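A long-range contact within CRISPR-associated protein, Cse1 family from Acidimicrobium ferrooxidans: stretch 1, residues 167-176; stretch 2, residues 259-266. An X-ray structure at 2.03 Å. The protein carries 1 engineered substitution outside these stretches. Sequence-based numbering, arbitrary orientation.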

ATOM      1  N   ARG A 167      13.773  -3.943  -4.046  1.00 36.18           N
ATOM      2  CA  ARG A 167      13.888  -5.395  -4.073  1.00 36.23           C
ATOM      3  C   ARG A 167      14.092  -5.995  -2.689  1.00 38.06           C
ATOM      4  O   ARG A 167      13.663  -7.108  -2.460  1.00 36.40           O
ATOM      5  N   HIS A 168      14.766  -5.301  -1.787  1.00 37.09           N
ATOM      6  CA  HIS A 168      14.920  -5.809  -0.426  1.00 35.77           C
ATOM      7  C   HIS A 168      13.591  -5.959   0.306  1.00 37.77           C
ATOM      8  O   HIS A 168      13.450  -6.839   1.175  1.00 37.51           O
ATOM      9  N   ALA A 169      12.593  -5.152  -0.075  1.00 35.56           N
ATOM     10  CA  ALA A 169      11.267  -5.092   0.565  1.00 34.89           C
ATOM     11  C   ALA A 169      10.186  -5.893  -0.171  1.00 38.55           C
ATOM     12  O   ALA A 169       9.234  -6.301   0.459  1.00 39.01           O
ATOM     13  N   PHE A 170      10.244  -5.988  -1.516  1.00 36.32           N
ATOM     14  CA  PHE A 170       9.159  -6.541  -2.320  1.00 38.29           C
ATOM     15  C   PHE A 170       9.575  -7.765  -3.148  1.00 44.03           C
ATOM     16  O   PHE A 170       8.832  -8.170  -3.990  1.00 40.41           O
ATOM     17  N   GLY A 171      10.682  -8.395  -2.854  1.00 41.15           N
ATOM     18  CA  GLY A 171      11.091  -9.555  -3.628  1.00 39.89           C
ATOM     19  C   GLY A 171      10.182 -10.782  -3.473  1.00 45.09           C
ATOM     20  O   GLY A 171       9.339 -10.869  -2.579  1.00 42.31           O
ATOM     21  N   SER A 172      10.309 -11.729  -4.386  1.00 41.36           N
ATOM     22  CA  SER A 172       9.493 -12.941  -4.351  1.00 40.28           C
ATOM     23  C   SER A 172      10.400 -14.143  -3.984  1.00 44.97           C
ATOM     24  O   SER A 172      11.629 -13.989  -3.849  1.00 42.74           O
ATOM     25  N   ALA A 173       9.801 -15.358  -3.936  1.00 43.44           N
ATOM     26  CA  ALA A 173      10.538 -16.598  -3.673  1.00 44.50           C
ATOM     27  C   ALA A 173      11.400 -17.003  -4.854  1.00 46.09           C
ATOM     28  O   ALA A 173      12.176 -17.945  -4.715  1.00 47.29           O
ATOM     29  N   SER A 174      11.307 -16.293  -6.009  1.00 41.76           N
ATOM     30  CA  SER A 174      12.200 -16.507  -7.172  1.00 44.33           C
ATOM     31  C   SER A 174      13.639 -16.084  -6.871  1.00 47.25           C
ATOM     32  O   SER A 174      14.521 -16.477  -7.617  1.00 44.33           O
ATOM     33  N   ASP A 175      13.905 -15.315  -5.808  1.00 41.63           N
ATOM     34  CA  ASP A 175      15.267 -14.797  -5.526  1.00 39.94           C
ATOM     35  C   ASP A 175      16.077 -15.861  -4.754  1.00 43.91           C
ATOM     36  O   ASP A 175      16.559 -15.595  -3.678  1.00 43.92           O
ATOM     37  N   LYS A 176      16.181 -17.061  -5.336  1.00 41.81           N
ATOM     38  CA  LYS A 176      16.693 -18.308  -4.753  1.00 43.09           C
ATOM     39  C   LYS A 176      18.122 -18.657  -5.139  1.00 47.06           C
ATOM     40  O   LYS A 176      18.678 -19.575  -4.542  1.00 45.85           O
ATOM     41  N   THR A 259      14.707  -0.347   6.799  1.00 41.38           N
ATOM     42  CA  THR A 259      15.857  -0.511   5.935  1.00 39.21           C
ATOM     43  C   THR A 259      16.290  -1.970   5.879  1.00 41.86           C
ATOM     44  O   THR A 259      17.444  -2.262   5.595  1.00 37.77           O
ATOM     45  N   TRP A 260      15.354  -2.887   6.117  1.00 37.91           N
ATOM     46  CA  TRP A 260      15.658  -4.299   6.275  1.00 36.17           C
ATOM     47  C   TRP A 260      16.352  -4.888   5.069  1.00 39.22           C
ATOM     48  O   TRP A 260      15.856  -4.758   3.952  1.00 37.95           O
ATOM     49  N   GLN A 261      17.472  -5.534   5.297  1.00 36.40           N
ATOM     50  CA  GLN A 261      18.182  -6.269   4.262  1.00 38.41           C
ATOM     51  C   GLN A 261      17.537  -7.626   4.117  1.00 39.80           C
ATOM     52  O   GLN A 261      18.106  -8.673   4.484  1.00 38.43           O
ATOM     53  N   GLY A 262      16.416  -7.622   3.389  1.00 37.14           N
ATOM     54  CA  GLY A 262      15.657  -8.834   3.092  1.00 36.33           C
ATOM     55  C   GLY A 262      16.271  -9.690   2.008  1.00 40.37           C
ATOM     56  O   GLY A 262      15.875 -10.840   1.828  1.00 37.89           O
ATOM     57  N   ARG A 263      17.214  -9.121   1.256  1.00 36.83           N
ATOM     58  CA  ARG A 263      17.963  -9.812   0.213  1.00 37.16           C
ATOM     59  C   ARG A 263      19.479  -9.568   0.426  1.00 40.17           C
ATOM     60  O   ARG A 263      19.887  -8.898   1.383  1.00 36.78           O
ATOM     61  N   ARG A 264      20.265 -10.280  -0.351  1.00 38.41           N
ATOM     62  CA  ARG A 264      21.694 -10.128  -0.497  1.00 38.79           C
ATOM     63  C   ARG A 264      21.918  -9.835  -1.981  1.00 41.12           C
ATOM     64  O   ARG A 264      21.659 -10.687  -2.862  1.00 40.51           O
ATOM     65  N   ILE A 265      22.335  -8.615  -2.256  1.00 37.28           N
ATOM     66  CA  ILE A 265      22.426  -8.124  -3.633  1.00 38.52           C
ATOM     67  C   ILE A 265      23.768  -7.493  -3.904  1.00 40.78           C
ATOM     68  O   ILE A 265      24.335  -6.822  -3.058  1.00 39.27           O
ATOM     69  N   ARG A 266      24.234  -7.659  -5.117  1.00 37.87           N
ATOM     70  CA  ARG A 266      25.436  -6.989  -5.584  1.00 38.82           C
ATOM     71  C   ARG A 266      25.198  -6.495  -6.986  1.00 39.38           C
ATOM     72  O   ARG A 266      24.795  -7.305  -7.863  1.00 37.24           O
TER

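Two side chains carry most of this contact, H168 from the helix of stretch 1 and R263 at the start of the strand in stretch 2. T259 points away and touches nothing across the gap, but its carbonyl holds Q261 in place, with Q261 NE2 donating to T259 O at 3.0 Å. W260 (chi1 t) lies sideways and contributes mainly backbone: W260 O sits 3.6 Å from H168 CB.

Q261 starts away from the helix, yet its m, m rotamer folds the amide back over one face of the H168 imidazole, where Q261 OE1 comes within 3.5 Å of H168 CE1.

At G262 the backbones are closest, with the CA atoms of G262 and H168 4.7 Å apart. A CB on G262 would point toward stretch 1 and lie 2.3 Å from H168 O, a clash; the bare glycine instead makes a CA-H...O contact, G262 CA to H168 O at 3.5 Å.

R263 supplies both backbone and side-chain anchors. Its amide donates to the imidazole, R263 N to H168 ND1 at 3.0 Å, so ND1 acts as acceptor; H168, chi1 m, brings its ring edge to this amide although its CB points sideways, and its NE2 is hydrogen-bonded elsewhere in the structure. The R263 side chain points toward stretch 1 in an m, m, t rotamer, and R263 CG packs 3.6 Å from R167 O. Near the plane of the guanidinium, R263 NE meets D175 OD2 at 2.7 Å in a nearly straight salt bridge, and R263 NH2 donates to S172 O at 2.9 Å. R263 NH1 turns to its own stretch, reaching G262 O at 2.9 Å.

D175, chi1 m, is shared by two arginines: R167 NE also donates to D175 OD2 at 3.0 Å, and R167 NH1 to D175 OD1 at 2.8 Å. The carboxylate thus ties the helix to the loop as well as to the strand. G171 leaves room for this cluster, since a CB on G171 would fall 2.8 Å from R263 NE and 2.6 Å from D175 OD2.

R264 points away; R264 NH1 donates to Q261 O at 2.9 Å and R263 O at 3.1 Å.

I265 (m, t) points back toward stretch 1. I265 CD1 covers the H168 face opposite Q261, 4.2 Å from the ring centroid in a CH-pi contact, and lies 4.0 Å from R167 CG. The rule is compact: fix a histidine by its edge, cover both faces, and bury an arginine against a shared carboxylate.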

ATOM      1  CB  ARG A 167      15.002  -5.824  -5.036  1.00 35.38           C
ATOM      2  CG  ARG A 167      15.022  -7.301  -5.296  1.00 33.77           C
ATOM      3  CD  ARG A 167      13.701  -7.892  -5.739  1.00 38.46           C
ATOM      4  NE  ARG A 167      13.958  -9.072  -6.545  1.00 39.41           N
ATOM      5  CZ  ARG A 167      14.132  -9.081  -7.852  1.00 44.59           C
ATOM      6  NH1 ARG A 167      14.467 -10.212  -8.477  1.00 38.46           N
ATOM      7  NH2 ARG A 167      14.020  -7.960  -8.551  1.00 38.37           N
ATOM      8  CB  HIS A 168      15.783  -4.887   0.399  1.00 36.23           C
ATOM      9  CG  HIS A 168      17.240  -5.092   0.238  1.00 38.08           C
ATOM     10  ND1 HIS A 168      17.860  -6.187   0.766  1.00 39.64           N
ATOM     11  CD2 HIS A 168      18.141  -4.375  -0.485  1.00 39.27           C
ATOM     12  CE1 HIS A 168      19.145  -6.046   0.464  1.00 39.08           C
ATOM     13  NE2 HIS A 168      19.348  -4.989  -0.328  1.00 38.28           N
ATOM     14  CB  ALA A 169      10.836  -3.602   0.631  1.00 35.04           C
ATOM     15  CB  PHE A 170       8.612  -5.454  -3.283  1.00 39.35           C
ATOM     16  CG  PHE A 170       7.634  -4.506  -2.643  1.00 39.20           C
ATOM     17  CD1 PHE A 170       6.309  -4.852  -2.518  1.00 41.13           C
ATOM     18  CD2 PHE A 170       8.026  -3.228  -2.252  1.00 42.53           C
ATOM     19  CE1 PHE A 170       5.369  -3.961  -1.972  1.00 40.10           C
ATOM     20  CE2 PHE A 170       7.071  -2.316  -1.726  1.00 43.69           C
ATOM     21  CZ  PHE A 170       5.751  -2.704  -1.598  1.00 42.20           C
ATOM     22  CB  SER A 172       8.842 -13.146  -5.720  1.00 45.05           C
ATOM     23  OG  SER A 172       9.794 -13.657  -6.643  1.00 43.49           O
ATOM     24  CB  ALA A 173       9.583 -17.723  -3.311  1.00 47.21           C
ATOM     25  CB  SER A 174      11.726 -15.700  -8.393  1.00 45.81           C
ATOM     26  OG  SER A 174      10.464 -16.192  -8.807  1.00 63.66           O
ATOM     27  CB  ASP A 175      15.147 -13.483  -4.718  1.00 41.11           C
ATOM     28  CG  ASP A 175      14.416 -12.372  -5.416  1.00 45.99           C
ATOM     29  OD1 ASP A 175      14.337 -12.401  -6.675  1.00 45.98           O
ATOM     30  OD2 ASP A 175      13.973 -11.429  -4.724  1.00 39.49           O
ATOM     31  CB  LYS A 176      15.777 -19.487  -5.159  1.00 46.30           C
ATOM     32  CG  LYS A 176      15.861 -19.856  -6.671  1.00 47.10           C
ATOM     33  CD  LYS A 176      14.833 -20.848  -7.105  1.00 59.12           C
ATOM     34  CE  LYS A 176      14.873 -21.075  -8.638  1.00 50.86           C
ATOM     35  NZ  LYS A 176      14.353 -22.402  -8.987  1.00 72.96           N
ATOM     36  CB  THR A 259      16.970   0.376   6.473  1.00 37.67           C
ATOM     37  OG1 THR A 259      17.356  -0.037   7.802  1.00 40.24           O
ATOM     38  CG2 THR A 259      16.583   1.834   6.473  1.00 36.50           C
ATOM     39  CB  TRP A 260      14.339  -5.079   6.537  1.00 35.84           C
ATOM     40  CG  TRP A 260      14.540  -6.438   7.102  1.00 37.16           C
ATOM     41  CD1 TRP A 260      14.394  -7.628   6.457  1.00 39.40           C
ATOM     42  CD2 TRP A 260      14.852  -6.747   8.460  1.00 38.36           C
ATOM     43  NE1 TRP A 260      14.569  -8.663   7.341  1.00 41.66           N
ATOM     44  CE2 TRP A 260      14.848  -8.152   8.582  1.00 43.53           C
ATOM     45  CE3 TRP A 260      15.032  -5.979   9.611  1.00 41.63           C
ATOM     46  CZ2 TRP A 260      14.990  -8.791   9.813  1.00 45.10           C
ATOM     47  CZ3 TRP A 260      15.162  -6.618  10.829  1.00 43.88           C
ATOM     48  CH2 TRP A 260      15.175  -8.008  10.916  1.00 44.38           C
ATOM     49  CB  GLN A 261      19.683  -6.336   4.592  1.00 40.43           C
ATOM     50  CG  GLN A 261      20.304  -4.961   4.822  1.00 38.66           C
ATOM     51  CD  GLN A 261      20.304  -4.121   3.577  1.00 40.52           C
ATOM     52  OE1 GLN A 261      21.126  -4.294   2.695  1.00 38.75           O
ATOM     53  NE2 GLN A 261      19.345  -3.247   3.459  1.00 37.30           N
ATOM     54  CB  ARG A 263      17.492  -9.333  -1.194  1.00 36.87           C
ATOM     55  CG  ARG A 263      15.989  -9.653  -1.501  1.00 34.13           C
ATOM     56  CD  ARG A 263      15.839 -11.096  -1.747  1.00 40.82           C
ATOM     57  NE  ARG A 263      14.460 -11.522  -2.053  1.00 39.61           N
ATOM     58  CZ  ARG A 263      13.541 -11.918  -1.172  1.00 42.73           C
ATOM     59  NH1 ARG A 263      13.784 -11.859   0.129  1.00 38.37           N
ATOM     60  NH2 ARG A 263      12.372 -12.363  -1.587  1.00 39.53           N
ATOM     61  CB  ARG A 264      22.479 -11.342  -0.016  1.00 39.70           C
ATOM     62  CG  ARG A 264      22.367 -11.576   1.482  1.00 40.35           C
ATOM     63  CD  ARG A 264      22.876 -10.422   2.348  1.00 43.69           C
ATOM     64  NE  ARG A 264      22.796 -10.794   3.756  1.00 41.60           N
ATOM     65  CZ  ARG A 264      21.791 -10.563   4.574  1.00 45.89           C
ATOM     66  NH1 ARG A 264      20.779  -9.804   4.191  1.00 43.21           N
ATOM     67  NH2 ARG A 264      21.837 -11.002   5.832  1.00 46.11           N
ATOM     68  CB  ILE A 265      21.271  -7.106  -3.900  1.00 39.10           C
ATOM     69  CG1 ILE A 265      19.864  -7.750  -3.619  1.00 41.18           C
ATOM     70  CG2 ILE A 265      21.357  -6.543  -5.305  1.00 36.69           C
ATOM     71  CD1 ILE A 265      18.699  -6.823  -3.813  1.00 38.46           C
ATOM     72  CB  ARG A 266      26.658  -7.929  -5.538  1.00 41.94           C
ATOM     73  CG  ARG A 266      27.944  -7.277  -6.053  1.00 43.41           C
ATOM     74  CD  ARG A 266      29.121  -8.189  -5.808  1.00 47.02           C
ATOM     75  NE  ARG A 266      30.329  -7.613  -6.385  1.00 48.90           N
ATOM     76  CZ  ARG A 266      31.500  -8.234  -6.486  1.00 61.45           C
ATOM     77  NH1 ARG A 266      31.629  -9.492  -6.090  1.00 48.11           N
ATOM     78  NH2 ARG A 266      32.546  -7.607  -7.023  1.00 56.67           N
TER